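PDB 3OUT: glutamate racemase from Francisella tularensis subsp. tularensis, which belongs to the Asp/Glu/hydantoin racemase family of two-domain alpha/beta enzymes and holds D-glutamic acid in this model. Local coordinates for residues G115-P120 with S172-K177. Numbering follows the deposited sequence.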
ATOM      1  N   GLY B 115      11.026 -25.466 -23.415  1.00 11.28           N
ATOM      2  CA  GLY B 115       9.837 -24.664 -23.287  1.00 10.82           C
ATOM      3  C   GLY B 115       9.701 -24.114 -21.883  1.00  9.99           C
ATOM      4  O   GLY B 115      10.136 -24.721 -20.921  1.00 10.00           O
ATOM      5  N   VAL B 116       9.064 -22.954 -21.791  1.00 10.29           N
ATOM      6  CA  VAL B 116       8.743 -22.298 -20.496  1.00 10.36           C
ATOM      7  C   VAL B 116       7.304 -21.799 -20.505  1.00  9.72           C
ATOM      8  O   VAL B 116       6.868 -21.124 -21.438  1.00  9.62           O
ATOM      9  CB  VAL B 116       9.659 -21.096 -20.254  1.00 11.48           C
ATOM     10  CG1 VAL B 116       9.427 -20.490 -18.853  1.00 10.13           C
ATOM     11  CG2 VAL B 116      11.113 -21.540 -20.334  1.00 13.19           C
ATOM     12  N   ILE B 117       6.598 -22.086 -19.420  1.00  9.04           N
ATOM     13  CA  ILE B 117       5.284 -21.475 -19.166  1.00  9.48           C
ATOM     14  C   ILE B 117       5.369 -20.765 -17.838  1.00  9.28           C
ATOM     15  O   ILE B 117       6.015 -21.258 -16.900  1.00  9.25           O
ATOM     16  CB  ILE B 117       4.086 -22.470 -19.162  1.00  8.92           C
ATOM     17  CG1 ILE B 117       4.342 -23.705 -18.275  1.00  8.81           C
ATOM     18  CG2 ILE B 117       3.773 -22.888 -20.623  1.00  9.07           C
ATOM     19  CD1 ILE B 117       3.136 -24.636 -18.029  1.00 10.67           C
ATOM     20  N   ALA B 118       4.678 -19.625 -17.743  1.00  8.35           N
ATOM     21  CA  ALA B 118       4.732 -18.807 -16.541  1.00  7.69           C
ATOM     22  C   ALA B 118       3.675 -17.733 -16.608  1.00  8.19           C
ATOM     23  O   ALA B 118       2.959 -17.624 -17.598  1.00  8.70           O
ATOM     24  CB  ALA B 118       6.182 -18.164 -16.373  1.00  8.12           C
ATOM     25  N   THR B 119       3.634 -16.897 -15.587  1.00  7.78           N
ATOM     26  CA  THR B 119       2.702 -15.767 -15.604  1.00  7.87           C
ATOM     27  C   THR B 119       3.017 -14.794 -16.737  1.00  8.25           C
ATOM     28  O   THR B 119       4.145 -14.735 -17.252  1.00  7.15           O
ATOM     29  CB  THR B 119       2.729 -14.956 -14.310  1.00  7.78           C
ATOM     30  OG1 THR B 119       4.033 -14.360 -14.168  1.00  8.10           O
ATOM     31  CG2 THR B 119       2.381 -15.771 -13.055  1.00  9.09           C
ATOM     32  N   PRO B 120       2.018 -14.003 -17.127  1.00  8.28           N
ATOM     33  CA  PRO B 120       2.301 -12.958 -18.126  1.00  8.62           C
ATOM     34  C   PRO B 120       3.481 -12.068 -17.756  1.00  8.33           C
ATOM     35  O   PRO B 120       4.337 -11.798 -18.617  1.00  8.83           O
ATOM     36  CB  PRO B 120       0.948 -12.202 -18.202  1.00  8.98           C
ATOM     37  CG  PRO B 120      -0.034 -13.222 -17.892  1.00  8.57           C
ATOM     38  CD  PRO B 120       0.587 -14.027 -16.776  1.00  9.21           C
ATOM     39  N   SER B 172      -0.848 -25.756 -26.771  0.50 18.35           N
ATOM     40  CA  SER B 172      -0.853 -26.095 -28.197  0.50 19.33           C
ATOM     41  C   SER B 172       0.288 -25.384 -28.941  0.50 19.66           C
ATOM     42  O   SER B 172       0.823 -25.931 -29.916  0.50 20.37           O
ATOM     43  CB  SER B 172      -2.217 -25.769 -28.818  0.50 19.58           C
ATOM     44  OG  SER B 172      -2.512 -24.395 -28.688  0.50 20.35           O
ATOM     45  N   TYR B 173       0.670 -24.192 -28.472  1.00 19.34           N
ATOM     46  CA  TYR B 173       1.827 -23.467 -28.999  1.00 19.49           C
ATOM     47  C   TYR B 173       3.079 -24.356 -29.112  1.00 18.60           C
ATOM     48  O   TYR B 173       3.883 -24.111 -29.993  1.00 19.50           O
ATOM     49  CB  TYR B 173       2.130 -22.245 -28.124  1.00 19.73           C
ATOM     50  CG  TYR B 173       3.437 -21.537 -28.393  1.00 19.84           C
ATOM     51  CD1 TYR B 173       3.599 -20.744 -29.508  1.00 23.70           C
ATOM     52  CD2 TYR B 173       4.509 -21.638 -27.508  1.00 17.65           C
ATOM     53  CE1 TYR B 173       4.803 -20.072 -29.740  1.00 25.25           C
ATOM     54  CE2 TYR B 173       5.697 -20.979 -27.738  1.00 20.56           C
ATOM     55  CZ  TYR B 173       5.839 -20.202 -28.843  1.00 22.62           C
ATOM     56  OH  TYR B 173       7.004 -19.530 -29.070  1.00 26.61           O
ATOM     57  N   PHE B 174       3.233 -25.347 -28.225  1.00 19.04           N
ATOM     58  CA  PHE B 174       4.464 -26.149 -28.160  1.00 19.24           C
ATOM     59  C   PHE B 174       4.441 -27.379 -29.052  1.00 20.79           C
ATOM     60  O   PHE B 174       5.453 -28.038 -29.200  1.00 20.17           O
ATOM     61  CB  PHE B 174       4.761 -26.597 -26.727  1.00 18.28           C
ATOM     62  CG  PHE B 174       5.020 -25.454 -25.793  1.00 16.06           C
ATOM     63  CD1 PHE B 174       6.228 -24.817 -25.799  1.00 14.10           C
ATOM     64  CD2 PHE B 174       4.049 -25.035 -24.907  1.00 14.71           C
ATOM     65  CE1 PHE B 174       6.485 -23.757 -24.937  1.00 15.56           C
ATOM     66  CE2 PHE B 174       4.272 -23.981 -24.054  1.00 13.83           C
ATOM     67  CZ  PHE B 174       5.495 -23.338 -24.069  1.00 14.07           C
ATOM     68  N   HIS B 175       3.290 -27.716 -29.619  1.00 23.41           N
ATOM     69  CA  HIS B 175       3.197 -29.027 -30.284  1.00 25.24           C
ATOM     70  C   HIS B 175       4.176 -29.195 -31.448  1.00 26.24           C
ATOM     71  O   HIS B 175       4.723 -30.287 -31.623  1.00 28.04           O
ATOM     72  CB  HIS B 175       1.770 -29.343 -30.716  1.00 25.12           C
ATOM     73  CG  HIS B 175       0.916 -29.831 -29.595  1.00 27.55           C
ATOM     74  ND1 HIS B 175      -0.402 -29.449 -29.434  1.00 29.43           N
ATOM     75  CD2 HIS B 175       1.196 -30.664 -28.564  1.00 28.99           C
ATOM     76  CE1 HIS B 175      -0.896 -30.027 -28.352  1.00 29.65           C
ATOM     77  NE2 HIS B 175       0.055 -30.765 -27.802  1.00 31.05           N
ATOM     78  N   ASP B 176       4.427 -28.140 -32.205  1.00 26.79           N
ATOM     79  CA  ASP B 176       5.374 -28.241 -33.331  1.00 27.71           C
ATOM     80  C   ASP B 176       6.815 -27.825 -32.974  1.00 26.64           C
ATOM     81  O   ASP B 176       7.649 -27.715 -33.875  1.00 27.35           O
ATOM     82  CB  ASP B 176       4.878 -27.406 -34.531  1.00 28.35           C
ATOM     83  CG  ASP B 176       4.953 -25.916 -34.288  1.00 31.28           C
ATOM     84  OD1 ASP B 176       5.126 -25.508 -33.141  1.00 34.91           O
ATOM     85  OD2 ASP B 176       4.821 -25.134 -35.245  1.00 34.85           O
ATOM     86  N   LYS B 177       7.125 -27.599 -31.690  1.00 24.48           N
ATOM     87  CA  LYS B 177       8.420 -26.986 -31.333  1.00 24.07           C
ATOM     88  C   LYS B 177       9.496 -27.991 -30.944  1.00 22.78           C
ATOM     89  O   LYS B 177      10.648 -27.597 -30.750  1.00 23.22           O
ATOM     90  CB  LYS B 177       8.266 -25.982 -30.162  1.00 23.90           C
ATOM     91  CG  LYS B 177       7.253 -24.839 -30.362  1.00 25.53           C
ATOM     92  CD  LYS B 177       7.529 -24.037 -31.633  1.00 28.15           C
ATOM     93  CE  LYS B 177       6.802 -22.694 -31.656  1.00 29.84           C
ATOM     94  NZ  LYS B 177       5.373 -22.801 -32.057  1.00 29.28           N
TER
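Phe-174 meets Ile-117 because of two torsions: the aromatic CG stands anti to its own carbonyl carbon (chi1 -63°), which points the far end of the ring at strand 113-118, while the methyl CG2 of Ile-117, also anti to its carbonyl carbon (CG1 at chi1 49°), reaches out to receive it. The case illustrates how one aromatic side chain can dock a loop against a strand with no hydrogen bond between them. The outer edge of the ring follows the strand: CE1 of Phe-174 is 3.8 Å from CA of Gly-115, where no side chain intervenes; CZ of Phe-174 sits 3.7 Å from O of Val-116, which lies near the ring plane; and CE2 of Phe-174 comes within 3.6 Å of CG2 of Ile-117, the two side chains running askew. Tyr-173 backs the ring, its CD2 lying 3.8 Å above the centre of one face of Phe-174. Lys-177 N to Phe-174 O (3.0 Å) closes the following type I turn, and Lys-177 NZ adds a bond to Tyr-173 O, nearly along its C=O axis, and a salt bridge to Asp-176 OD1 on its syn side. At the segment's other end, Thr-119 lines the D-glutamic acid pocket and caps helix 120-125. Strand 113-118 runs parallel between 140-145 and 181-184; Phe-174 also touches Asn-144 and Leu-182 on these neighbours, anchoring the loop soon after the chain leaves helix 161-171, on its way to strand 181-184.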